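Local coordinates for NADPH-dependent aldehyde reductase YqhD (Escherichia coli, PDB 4QGS), which catalyses the NADPH-dependent reduction of a broad range of short-chain aldehydes to alcohols, using one zinc ion per subunit, at residues Phe99-Gly104 against Pro181-Leu186; Val208-Gln213 against Gly265-Gly270; His282-Met287 against Arg392-Ala397; Leu316-Arg321 against Asp335-Ala340. One frame throughout, in Å; residues are numbered along the deposited sequence. Where two conformers were deposited one is given.

Interaction 1: Phe99-Gly104 against Pro181-Leu186; sequences FLLAVG and PVFAVL
F99 has CG anti to the backbone N (chi1 -161°), while F183 holds its CG between its own N and carbonyl carbon (chi1 62°), and these two settings bring the ring rims together. CZ of F99 comes within 3.4 Å of CE2 of F183. The planes differ by merely 12°, but the centroids lie 5.9 Å apart, so the rings meet rim to rim and are not stacked. V182 arrives from the opposite direction and sets CG2 at the edge of the F99 ring, 3.7 Å from F99 CZ. Two residues on from F99, L101 crosses F183 at about a right angle, its CD1 4.0 Å from F183 CZ. Strand 144-148 lies between these strands in the parallel sheet of the Rossmann-like N-terminal domain, so long side chains must span the distance over it. Replacing the F99 ring by the methyl of an alanine is likely to leave a gap between V182 and F183, with the F183 ring freer to shift. I37 and P143 also touch F99, and L33 and Q36 touch F183. Large, apolar residues suit this place because the contact between the segments is apolar and depends on fit of shape.

Interaction 2: Val208-Gln213 against Gly265-Gly270; sequences VHTVEQ and GLIGAG. With ZN (zinc ion), chain B.
Q213 turns the flat end of its side chain so that its two polar atoms do different work, the oxygen meeting G268 and the nitrogen reaching back to the helix that precedes it. With chi2 at 172° the chain runs extended beyond CG, and NE2 bonds to H209 O at 2.9 Å. The N-H points almost straight at that oxygen (177°), which lies in the plane of the Q213 amide, although the donor stands 50° out of the H209 carbonyl plane. This bond fixes the flip of the amide. OE1 then rests 3.2 Å from G268 CA, where a side chain would collide with it, so glycine suits the site. I267 crosses Q213 at about a right angle and brings CD1 to 3.8 Å from Q213 NE2; the same methyl lies 4.1 Å from T210 CA. The hydroxyl of T210 is used by A206 O. Water 1 lies within hydrogen-bonding distance of both Q213 O and I267 O. An alanine in place of Q213 would probably leave H209 O without this donor and open a gap beside I267 and G268. The H209 ring ends away from this loop and binds the catalytic zinc through NE2 at 2.1 Å; D205, H278 and H292 complete the protein ligands, and E212 OE2 holds H278 ND1 from the second shell. The loop after helix 249-262 thus packs against the end of helix 196-211; within 208-213, T210 packs on helix 222-244, V208 and E212 on helix 276-288, and V211 on helix 292-306.

Interaction 3: His282-Met287 against Arg392-Ala397; sequences HELTAM and RIYEAA
Y394 reaches across to E283 and L284 with a ring long enough to bridge two segments whose nearest CA atoms, those of L284 and Y394, are 9.8 Å apart. Its CB points toward helix 276-288, and CG, anti to the carbonyl carbon (chi1 -78°), carries the ring across to that helix. The first contact comes on the far half of the ring, at CE1, which lies 4.1 Å from CG of L284. The two side chains slide past each other in opposite directions, and the leucine meets the ring obliquely. At the tip, OH passes the aliphatic part of E283, 3.6 Å from its CB and 3.9 Å from its CG. The hydroxyl does not pair with the carboxylate; it is hydrogen-bonded to the backbone oxygen of L280, one turn before L284 on the same helix. Tyrosine suits the position because its ring offers apolar surface to L284 while its hydroxyl, at the far end, finds a carbonyl acceptor. E283 bends at chi2 (-60°), which leads its carboxylate away from the tyrosine, the two planes 79° apart, and OE2 is taken up by H374 ND1. The charged end is therefore satisfied on a different side from the one the ring uses. Helix 387-396, near the C-terminus, is in this way pinned to helix 276-288, which supplies the zinc ligand H278. Helix 364-373 borders the contact through L367, K370 and L371, and helix 292-306 through T295, on L284, and I298, on A397.

Interaction 4: Leu316-Arg321 against Asp335-Ala340; sequences LQYAER and DAAIAA
A319 and A337 meet methyl to methyl, with 3.6 Å between their CB atoms. The A337 methyl also lies 4.0 Å from CA of A319, so it presses on the neighbouring backbone itself. Beside this pair, Y318 brings the CD2 side of its ring obliquely to A337 CB, at 4.1 Å. The ring is directed there by a chi1 of 166°, which sets CG anti to the backbone N. Here the CA atoms of A319 and A337 are 5.1 Å apart, a very close approach for two helices, and alanine suits both places because its short methyl lets the backbones come this near. Such alanine-mediated close packing joins the consecutive helices 312-323 and 330-347 in the all-helical C-terminal part of the iron-containing alcohol dehydrogenase fold. The next shell holds the tyrosine in place: its ring meets those of W323 and W304 edge to face, and its OH is hydrogen-bonded to W323 NE1 and to T341 OG1, which is also bonded to A337 O and so ties the hydroxyl network to the residue that carries the methyl contact. I338, next to A337, packs on P301 and W304 of helix 292-306. Farther out the contacts become ionic, with salt bridges from E320 to R333 between the same two helices, from D335 to R308, and from R321 to E229 of helix 222-244.

In the fold
All four contacts are largely buried, V182 of interaction 1 being the one touching residue that is exposed, but they lie in different settings. Interaction 1 belongs to the sheet-containing nucleotide-binding half, the other three to the helical half; interactions 1 and 4, about 38 Å apart between centres, fall on opposite sides of the chain's centre. Helix 276-288 borders interaction 2 and carries one side of interaction 3; helix 292-306 touches interactions 2, 3 and 4. Across the segments the chemistry is mostly apolar. Interaction 2 adds an amide and a shared water beside a zinc ligand, interaction 3 a tyrosine hydroxyl bonded to a helix carbonyl, whereas interaction 4 keeps its ion pairs outside a core of two alanines and a tyrosine ring.

Interaction 1: Phe99-Gly104 against Pro181-Leu186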
loop_
_atom_site.group_PDB
_atom_site.type_symbol
_atom_site.label_atom_id
_atom_site.label_comp_id
_atom_site.label_asym_id
_atom_site.label_seq_id
_atom_site.Cartn_x
_atom_site.Cartn_y
_atom_site.Cartn_z
ATOM N N PHE A 99 9.036 -3.213 -23.340
ATOM C CA PHE A 99 9.163 -2.524 -22.059
ATOM C C PHE A 99 7.824 -1.910 -21.658
ATOM O O PHE A 99 7.155 -1.295 -22.478
ATOM C CB PHE A 99 10.245 -1.435 -22.123
ATOM C CG PHE A 99 10.751 -1.007 -20.773
ATOM C CD1 PHE A 99 11.898 -1.564 -20.247
ATOM C CD2 PHE A 99 10.059 -0.061 -20.022
ATOM C CE1 PHE A 99 12.369 -1.192 -19.002
ATOM C CE2 PHE A 99 10.525 0.321 -18.766
ATOM C CZ PHE A 99 11.679 -0.248 -18.259
ATOM N N LEU A 100 7.441 -2.082 -20.392
ATOM C CA LEU A 100 6.199 -1.508 -19.876
ATOM C C LEU A 100 6.472 -0.343 -18.934
ATOM O O LEU A 100 7.391 -0.400 -18.133
ATOM C CB LEU A 100 5.384 -2.590 -19.146
ATOM C CG LEU A 100 4.915 -3.734 -20.041
ATOM C CD1 LEU A 100 4.647 -4.992 -19.218
ATOM C CD2 LEU A 100 3.677 -3.327 -20.775
ATOM N N LEU A 101 5.674 0.720 -19.027
ATOM C CA LEU A 101 5.878 1.873 -18.151
ATOM C C LEU A 101 4.574 2.300 -17.490
ATOM O O LEU A 101 3.743 2.950 -18.104
ATOM C CB LEU A 101 6.476 3.050 -18.923
ATOM C CG LEU A 101 6.815 4.295 -18.095
ATOM C CD1 LEU A 101 7.774 3.999 -16.966
ATOM C CD2 LEU A 101 7.381 5.411 -18.996
ATOM N N ALA A 102 4.408 1.918 -16.229
ATOM C CA ALA A 102 3.176 2.222 -15.510
ATOM C C ALA A 102 3.214 3.645 -14.980
ATOM O O ALA A 102 4.145 4.024 -14.268
ATOM C CB ALA A 102 2.983 1.231 -14.377
ATOM N N VAL A 103 2.201 4.430 -15.326
ATOM C CA VAL A 103 2.113 5.805 -14.866
ATOM C C VAL A 103 0.833 5.980 -14.054
ATOM O O VAL A 103 -0.266 5.924 -14.602
ATOM C CB VAL A 103 2.138 6.792 -16.050
ATOM C CG1 VAL A 103 2.053 8.227 -15.562
ATOM C CG2 VAL A 103 3.396 6.577 -16.894
ATOM N N GLY A 104 0.983 6.183 -12.748
ATOM C CA GLY A 104 -0.162 6.309 -11.862
ATOM C C GLY A 104 0.123 5.808 -10.460
ATOM O O GLY A 104 1.238 5.966 -9.952
ATOM N N PRO A 181 9.453 -3.648 -10.645
ATOM C CA PRO A 181 9.944 -2.650 -11.599
ATOM C C PRO A 181 11.456 -2.468 -11.530
ATOM O O PRO A 181 12.062 -2.499 -10.451
ATOM C CB PRO A 181 9.214 -1.364 -11.176
ATOM C CG PRO A 181 8.783 -1.588 -9.785
ATOM C CD PRO A 181 8.541 -3.070 -9.646
ATOM N N VAL A 182 12.075 -2.284 -12.690
ATOM C CA VAL A 182 13.502 -2.034 -12.721
ATOM C C VAL A 182 13.769 -0.672 -12.089
ATOM O O VAL A 182 14.790 -0.481 -11.443
ATOM C CB VAL A 182 14.069 -2.098 -14.158
ATOM C CG1 VAL A 182 14.044 -3.522 -14.665
ATOM C CG2 VAL A 182 13.273 -1.217 -15.085
ATOM N N PHE A 183 12.839 0.271 -12.268
ATOM C CA PHE A 183 12.976 1.588 -11.644
ATOM C C PHE A 183 11.629 2.183 -11.271
ATOM O O PHE A 183 10.605 1.790 -11.794
ATOM C CB PHE A 183 13.714 2.574 -12.565
ATOM C CG PHE A 183 12.992 2.836 -13.854
ATOM C CD1 PHE A 183 12.002 3.798 -13.929
ATOM C CD2 PHE A 183 13.295 2.104 -14.987
ATOM C CE1 PHE A 183 11.326 4.021 -15.110
ATOM C CE2 PHE A 183 12.623 2.330 -16.178
ATOM C CZ PHE A 183 11.638 3.282 -16.235
ATOM N N ALA A 184 11.660 3.161 -10.380
ATOM C CA ALA A 184 10.463 3.916 -10.041
ATOM C C ALA A 184 10.830 5.385 -9.957
ATOM O O ALA A 184 11.777 5.756 -9.240
ATOM C CB ALA A 184 9.862 3.415 -8.716
ATOM N N VAL A 185 10.123 6.222 -10.719
ATOM C CA VAL A 185 10.294 7.660 -10.611
ATOM C C VAL A 185 9.332 8.208 -9.570
ATOM O O VAL A 185 8.118 8.066 -9.721
ATOM C CB VAL A 185 10.034 8.388 -11.948
ATOM C CG1 VAL A 185 10.182 9.889 -11.759
ATOM C CG2 VAL A 185 10.992 7.877 -13.011
ATOM N N LEU A 186 9.892 8.822 -8.531
ATOM C CA LEU A 186 9.130 9.397 -7.426
ATOM C C LEU A 186 9.410 10.892 -7.334
ATOM O O LEU A 186 10.431 11.310 -6.783
ATOM C CB LEU A 186 9.501 8.717 -6.095
ATOM C CG LEU A 186 8.866 7.381 -5.687
ATOM C CD1 LEU A 186 8.981 6.340 -6.767
ATOM C CD2 LEU A 186 9.550 6.864 -4.421
#

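Interaction 2: Val208-Gln213 against Gly265-Gly270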
loop_
_atom_site.group_PDB
_atom_site.type_symbol
_atom_site.label_atom_id
_atom_site.label_comp_id
_atom_site.label_asym_id
_atom_site.label_seq_id
_atom_site.Cartn_x
_atom_site.Cartn_y
_atom_site.Cartn_z
ATOM N N VAL A 208 -0.159 2.962 9.324
ATOM C CA VAL A 208 -0.639 1.658 9.760
ATOM C C VAL A 208 0.216 0.534 9.190
ATOM O O VAL A 208 0.523 -0.411 9.915
ATOM C CB VAL A 208 -2.120 1.465 9.383
ATOM C CG1 VAL A 208 -2.568 0.046 9.743
ATOM C CG2 VAL A 208 -2.959 2.501 10.120
ATOM N N HIS A 209 0.646 0.631 7.927
ATOM C CA HIS A 209 1.566 -0.391 7.404
ATOM C C HIS A 209 2.801 -0.502 8.294
ATOM O O HIS A 209 3.304 -1.607 8.526
ATOM C CB HIS A 209 1.978 -0.102 5.957
ATOM C CG HIS A 209 0.977 -0.571 4.946
ATOM N ND1 HIS A 209 1.238 -1.588 4.052
ATOM C CD2 HIS A 209 -0.300 -0.179 4.707
ATOM C CE1 HIS A 209 0.173 -1.788 3.293
ATOM N NE2 HIS A 209 -0.772 -0.948 3.671
ATOM N N THR A 210 3.267 0.635 8.806
ATOM C CA THR A 210 4.433 0.646 9.686
ATOM C C THR A 210 4.120 -0.059 11.008
ATOM O O THR A 210 4.868 -0.943 11.427
ATOM C CB THR A 210 4.919 2.065 9.953
ATOM O OG1 THR A 210 5.193 2.703 8.696
ATOM C CG2 THR A 210 6.218 2.043 10.822
ATOM N N VAL A 211 3.017 0.298 11.669
ATOM C CA VAL A 211 2.767 -0.324 12.984
ATOM C C VAL A 211 2.317 -1.782 12.880
ATOM O O VAL A 211 2.389 -2.520 13.866
ATOM C CB VAL A 211 1.720 0.464 13.818
ATOM C CG1 VAL A 211 2.200 1.890 14.089
ATOM C CG2 VAL A 211 0.356 0.460 13.123
ATOM N N GLU A 212 1.874 -2.215 11.700
ATOM C CA GLU A 212 1.551 -3.630 11.478
ATOM C C GLU A 212 2.804 -4.487 11.622
ATOM O O GLU A 212 2.712 -5.692 11.847
ATOM C CB GLU A 212 0.959 -3.863 10.093
ATOM C CG GLU A 212 -0.432 -3.250 9.875
ATOM C CD GLU A 212 -1.587 -4.131 10.352
ATOM O OE1 GLU A 212 -1.454 -4.846 11.377
ATOM O OE2 GLU A 212 -2.640 -4.110 9.680
ATOM N N GLN A 213 3.954 -3.838 11.469
ATOM C CA GLN A 213 5.251 -4.514 11.484
ATOM C C GLN A 213 6.125 -4.096 12.661
ATOM O O GLN A 213 7.307 -4.471 12.742
ATOM C CB GLN A 213 5.983 -4.240 10.172
ATOM C CG GLN A 213 5.195 -4.658 8.924
ATOM C CD GLN A 213 5.858 -4.195 7.635
ATOM O OE1 GLN A 213 6.743 -4.868 7.108
ATOM N NE2 GLN A 213 5.412 -3.057 7.104
ATOM N N GLY A 265 10.008 -2.865 2.887
ATOM C CA GLY A 265 10.623 -4.150 3.221
ATOM C C GLY A 265 11.671 -4.224 4.331
ATOM O O GLY A 265 11.726 -5.214 5.081
ATOM N N LEU A 266 12.504 -3.194 4.439
ATOM C CA LEU A 266 13.510 -3.141 5.492
ATOM C C LEU A 266 12.878 -3.228 6.890
ATOM O O LEU A 266 13.351 -3.979 7.739
ATOM C CB LEU A 266 14.336 -1.861 5.355
ATOM C CG LEU A 266 15.705 -1.719 6.015
ATOM C CD1 LEU A 266 16.536 -2.976 5.861
ATOM C CD2 LEU A 266 16.434 -0.525 5.406
ATOM N N ILE A 267 11.796 -2.494 7.147
ATOM C CA ILE A 267 11.277 -2.478 8.513
ATOM C C ILE A 267 10.584 -3.772 8.928
ATOM O O ILE A 267 10.409 -4.023 10.119
ATOM C CB ILE A 267 10.307 -1.307 8.734
ATOM C CG1 ILE A 267 9.213 -1.318 7.672
ATOM C CG2 ILE A 267 11.072 0.011 8.706
ATOM C CD1 ILE A 267 8.029 -0.459 8.050
ATOM N N GLY A 268 10.197 -4.596 7.958
ATOM C CA GLY A 268 9.510 -5.837 8.269
ATOM C C GLY A 268 10.415 -7.058 8.245
ATOM O O GLY A 268 9.999 -8.139 8.644
ATOM N N ALA A 269 11.646 -6.887 7.769
ATOM C CA ALA A 269 12.544 -8.025 7.605
ATOM C C ALA A 269 13.008 -8.521 8.958
ATOM O O ALA A 269 13.672 -7.797 9.699
ATOM C CB ALA A 269 13.742 -7.648 6.731
ATOM N N GLY A 270 12.632 -9.754 9.279
ATOM C CA GLY A 270 13.087 -10.408 10.495
ATOM C C GLY A 270 12.342 -10.074 11.778
ATOM O O GLY A 270 12.853 -10.342 12.876
HETATM ZN ZN ZN B . -2.815 -0.721 3.418
HETATM O O HOH W 1 9.777 -2.649 12.173
HETATM O O HOH W 2 -2.835 -2.382 2.140
HETATM O O HOH W 3 -2.333 0.038 1.462
#

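Interaction 3: His282-Met287 against Arg392-Ala397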
loop_
_atom_site.group_PDB
_atom_site.type_symbol
_atom_site.label_atom_id
_atom_site.label_comp_id
_atom_site.label_asym_id
_atom_site.label_seq_id
_atom_site.Cartn_x
_atom_site.Cartn_y
_atom_site.Cartn_z
ATOM N N HIS A 282 -10.415 -4.742 5.746
ATOM C CA HIS A 282 -10.773 -5.135 4.386
ATOM C C HIS A 282 -12.252 -5.519 4.268
ATOM O O HIS A 282 -12.876 -5.264 3.248
ATOM C CB HIS A 282 -9.901 -6.301 3.908
ATOM C CG HIS A 282 -8.509 -5.905 3.505
ATOM N ND1 HIS A 282 -7.551 -6.832 3.149
ATOM C CD2 HIS A 282 -7.911 -4.692 3.404
ATOM C CE1 HIS A 282 -6.427 -6.208 2.845
ATOM N NE2 HIS A 282 -6.616 -4.910 2.993
ATOM N N GLU A 283 -12.803 -6.151 5.302
ATOM C CA GLU A 283 -14.223 -6.519 5.279
ATOM C C GLU A 283 -15.136 -5.294 5.350
ATOM O O GLU A 283 -16.236 -5.318 4.794
ATOM C CB GLU A 283 -14.557 -7.485 6.422
ATOM C CG GLU A 283 -13.729 -8.763 6.429
ATOM C CD GLU A 283 -13.855 -9.616 5.177
ATOM O OE1 GLU A 283 -14.731 -9.379 4.325
ATOM O OE2 GLU A 283 -13.058 -10.565 5.047
ATOM N N LEU A 284 -14.689 -4.224 6.014
ATOM C CA LEU A 284 -15.459 -2.972 6.039
ATOM C C LEU A 284 -15.504 -2.314 4.655
ATOM O O LEU A 284 -16.528 -1.759 4.254
ATOM C CB LEU A 284 -14.884 -1.993 7.075
ATOM C CG LEU A 284 -15.002 -2.479 8.537
ATOM C CD1 LEU A 284 -14.256 -1.537 9.480
ATOM C CD2 LEU A 284 -16.492 -2.562 8.956
ATOM N N THR A 285 -14.394 -2.375 3.924
ATOM C CA THR A 285 -14.384 -1.829 2.571
ATOM C C THR A 285 -15.281 -2.662 1.654
ATOM O O THR A 285 -16.109 -2.118 0.907
ATOM C CB THR A 285 -12.954 -1.772 1.977
ATOM O OG1 THR A 285 -12.168 -0.823 2.713
ATOM C CG2 THR A 285 -13.034 -1.339 0.499
ATOM N N ALA A 286 -15.139 -3.982 1.733
ATOM C CA ALA A 286 -15.896 -4.891 0.876
ATOM C C ALA A 286 -17.395 -4.748 1.095
ATOM O O ALA A 286 -18.181 -4.733 0.144
ATOM C CB ALA A 286 -15.470 -6.339 1.122
ATOM N N MET A 287 -17.791 -4.617 2.352
ATOM C CA MET A 287 -19.218 -4.594 2.674
ATOM C C MET A 287 -19.862 -3.214 2.634
ATOM O O MET A 287 -21.030 -3.088 2.238
ATOM C CB MET A 287 -19.456 -5.212 4.051
ATOM C CG MET A 287 -20.935 -5.382 4.356
ATOM S SD MET A 287 -21.204 -6.343 5.848
ATOM C CE MET A 287 -20.565 -7.948 5.354
ATOM N N ARG A 392 -15.294 -8.667 19.243
ATOM C CA ARG A 392 -15.073 -7.677 20.291
ATOM C C ARG A 392 -14.417 -6.410 19.751
ATOM O O ARG A 392 -14.696 -5.304 20.213
ATOM C CB ARG A 392 -14.201 -8.263 21.408
ATOM C CG ARG A 392 -14.940 -9.235 22.305
ATOM C CD ARG A 392 -14.237 -9.378 23.653
ATOM N NE ARG A 392 -12.852 -9.794 23.493
ATOM C CZ ARG A 392 -12.449 -11.060 23.468
ATOM N NH1 ARG A 392 -13.334 -12.045 23.599
ATOM N NH2 ARG A 392 -11.160 -11.342 23.321
ATOM N N ILE A 393 -13.520 -6.583 18.788
ATOM C CA ILE A 393 -12.829 -5.450 18.193
ATOM C C ILE A 393 -13.787 -4.568 17.381
ATOM O O ILE A 393 -13.809 -3.354 17.573
ATOM C CB ILE A 393 -11.665 -5.916 17.316
ATOM C CG1 ILE A 393 -10.593 -6.571 18.188
ATOM C CG2 ILE A 393 -11.048 -4.721 16.547
ATOM C CD1 ILE A 393 -9.533 -7.276 17.381
ATOM N N TYR A 394 -14.578 -5.173 16.501
ATOM C CA TYR A 394 -15.587 -4.421 15.745
ATOM C C TYR A 394 -16.575 -3.726 16.689
ATOM O O TYR A 394 -16.956 -2.579 16.493
ATOM C CB TYR A 394 -16.361 -5.332 14.805
ATOM C CG TYR A 394 -15.676 -5.743 13.514
ATOM C CD1 TYR A 394 -15.016 -4.817 12.709
ATOM C CD2 TYR A 394 -15.733 -7.069 13.087
ATOM C CE1 TYR A 394 -14.413 -5.214 11.504
ATOM C CE2 TYR A 394 -15.139 -7.474 11.902
ATOM C CZ TYR A 394 -14.482 -6.544 11.113
ATOM O OH TYR A 394 -13.910 -6.983 9.940
ATOM N N GLU A 395 -16.986 -4.438 17.730
ATOM C CA GLU A 395 -17.946 -3.883 18.671
ATOM C C GLU A 395 -17.378 -2.647 19.379
ATOM O O GLU A 395 -18.061 -1.633 19.521
ATOM C CB GLU A 395 -18.357 -4.951 19.684
ATOM C CG GLU A 395 -19.325 -4.464 20.729
ATOM C CD GLU A 395 -20.714 -4.171 20.181
ATOM O OE1 GLU A 395 -21.391 -3.318 20.785
ATOM O OE2 GLU A 395 -21.141 -4.793 19.174
ATOM N N ALA A 396 -16.118 -2.731 19.799
ATOM C CA ALA A 396 -15.469 -1.616 20.475
ATOM C C ALA A 396 -15.231 -0.445 19.530
ATOM O O ALA A 396 -15.026 0.675 19.965
ATOM C CB ALA A 396 -14.146 -2.065 21.086
ATOM N N ALA A 397 -15.238 -0.728 18.235
ATOM C CA ALA A 397 -14.968 0.291 17.233
ATOM C C ALA A 397 -16.232 1.062 16.858
ATOM O O ALA A 397 -16.177 1.995 16.054
ATOM C CB ALA A 397 -14.360 -0.346 15.997
#

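Interaction 4: Leu316-Arg321 against Asp335-Ala340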
loop_
_atom_site.group_PDB
_atom_site.type_symbol
_atom_site.label_atom_id
_atom_site.label_comp_id
_atom_site.label_asym_id
_atom_site.label_seq_id
_atom_site.Cartn_x
_atom_site.Cartn_y
_atom_site.Cartn_z
ATOM N N LEU A 316 4.281 0.153 24.803
ATOM C CA LEU A 316 5.001 1.059 25.687
ATOM C C LEU A 316 6.220 1.672 24.998
ATOM O O LEU A 316 6.560 2.839 25.221
ATOM C CB LEU A 316 5.444 0.313 26.961
ATOM C CG LEU A 316 4.293 -0.094 27.878
ATOM C CD1 LEU A 316 4.802 -1.081 28.931
ATOM C CD2 LEU A 316 3.694 1.122 28.539
ATOM N N GLN A 317 6.883 0.883 24.160
ATOM C CA GLN A 317 8.029 1.395 23.411
ATOM C C GLN A 317 7.565 2.460 22.420
ATOM O O GLN A 317 8.183 3.511 22.279
ATOM C CB GLN A 317 8.773 0.266 22.680
ATOM C CG GLN A 317 10.045 0.752 21.960
ATOM C CD GLN A 317 10.932 -0.387 21.478
ATOM O OE1 GLN A 317 10.884 -1.494 22.013
ATOM N NE2 GLN A 317 11.741 -0.121 20.455
ATOM N N TYR A 318 6.459 2.171 21.744
ATOM C CA TYR A 318 5.838 3.101 20.810
ATOM C C TYR A 318 5.466 4.395 21.522
ATOM O O TYR A 318 5.744 5.489 21.026
ATOM C CB TYR A 318 4.617 2.420 20.176
ATOM C CG TYR A 318 3.629 3.289 19.422
ATOM C CD1 TYR A 318 3.913 3.746 18.145
ATOM C CD2 TYR A 318 2.381 3.576 19.961
ATOM C CE1 TYR A 318 2.990 4.513 17.426
ATOM C CE2 TYR A 318 1.441 4.343 19.251
ATOM C CZ TYR A 318 1.762 4.811 17.990
ATOM O OH TYR A 318 0.852 5.564 17.279
ATOM N N ALA A 319 4.879 4.270 22.707
ATOM C CA ALA A 319 4.436 5.441 23.463
ATOM C C ALA A 319 5.610 6.347 23.806
ATOM O O ALA A 319 5.529 7.562 23.667
ATOM C CB ALA A 319 3.714 5.021 24.718
ATOM N N GLU A 320 6.709 5.743 24.242
ATOM C CA GLU A 320 7.901 6.499 24.601
ATOM C C GLU A 320 8.649 7.053 23.382
ATOM O O GLU A 320 8.948 8.252 23.317
ATOM C CB GLU A 320 8.832 5.608 25.436
ATOM C CG GLU A 320 10.077 6.298 25.935
ATOM C CD GLU A 320 10.850 5.426 26.910
ATOM O OE1 GLU A 320 10.228 4.893 27.852
ATOM O OE2 GLU A 320 12.071 5.265 26.729
ATOM N N ARG A 321 8.930 6.190 22.407
ATOM C CA ARG A 321 9.791 6.547 21.274
ATOM C C ARG A 321 9.102 7.441 20.251
ATOM O O ARG A 321 9.738 8.299 19.649
ATOM C CB ARG A 321 10.296 5.291 20.559
ATOM C CG ARG A 321 11.238 4.394 21.388
ATOM C CD ARG A 321 12.676 4.853 21.287
ATOM N NE ARG A 321 13.558 4.020 22.112
ATOM C CZ ARG A 321 14.193 2.937 21.675
ATOM N NH1 ARG A 321 14.046 2.537 20.423
ATOM N NH2 ARG A 321 14.984 2.245 22.501
ATOM N N ASP A 335 -2.832 3.708 27.273
ATOM C CA ASP A 335 -4.067 4.455 26.996
ATOM C C ASP A 335 -3.759 5.774 26.300
ATOM O O ASP A 335 -4.425 6.134 25.332
ATOM C CB ASP A 335 -4.855 4.718 28.284
ATOM C CG ASP A 335 -5.592 3.487 28.783
ATOM O OD1 ASP A 335 -5.487 2.411 28.156
ATOM O OD2 ASP A 335 -6.282 3.597 29.818
ATOM N N ALA A 336 -2.740 6.490 26.776
ATOM C CA ALA A 336 -2.397 7.778 26.179
ATOM C C ALA A 336 -1.869 7.613 24.752
ATOM O O ALA A 336 -2.133 8.458 23.894
ATOM C CB ALA A 336 -1.384 8.522 27.044
ATOM N N ALA A 337 -1.130 6.527 24.508
ATOM C CA ALA A 337 -0.585 6.264 23.175
ATOM C C ALA A 337 -1.699 5.947 22.194
ATOM O O ALA A 337 -1.696 6.424 21.060
ATOM C CB ALA A 337 0.420 5.122 23.219
ATOM N N ILE A 338 -2.653 5.136 22.629
ATOM C CA ILE A 338 -3.807 4.812 21.796
ATOM C C ILE A 338 -4.621 6.085 21.503
ATOM O O ILE A 338 -5.026 6.328 20.359
ATOM C CB ILE A 338 -4.699 3.724 22.466
ATOM C CG1 ILE A 338 -3.950 2.394 22.509
ATOM C CG2 ILE A 338 -6.008 3.546 21.714
ATOM C CD1 ILE A 338 -4.667 1.281 23.253
ATOM N N ALA A 339 -4.829 6.912 22.523
ATOM C CA ALA A 339 -5.595 8.148 22.340
ATOM C C ALA A 339 -4.877 9.126 21.406
ATOM O O ALA A 339 -5.525 9.783 20.578
ATOM C CB ALA A 339 -5.871 8.811 23.684
ATOM N N ALA A 340 -3.551 9.232 21.539
ATOM C CA ALA A 340 -2.773 10.116 20.670
ATOM C C ALA A 340 -2.858 9.658 19.215
ATOM O O ALA A 340 -2.893 10.485 18.299
ATOM C CB ALA A 340 -1.297 10.188 21.119
#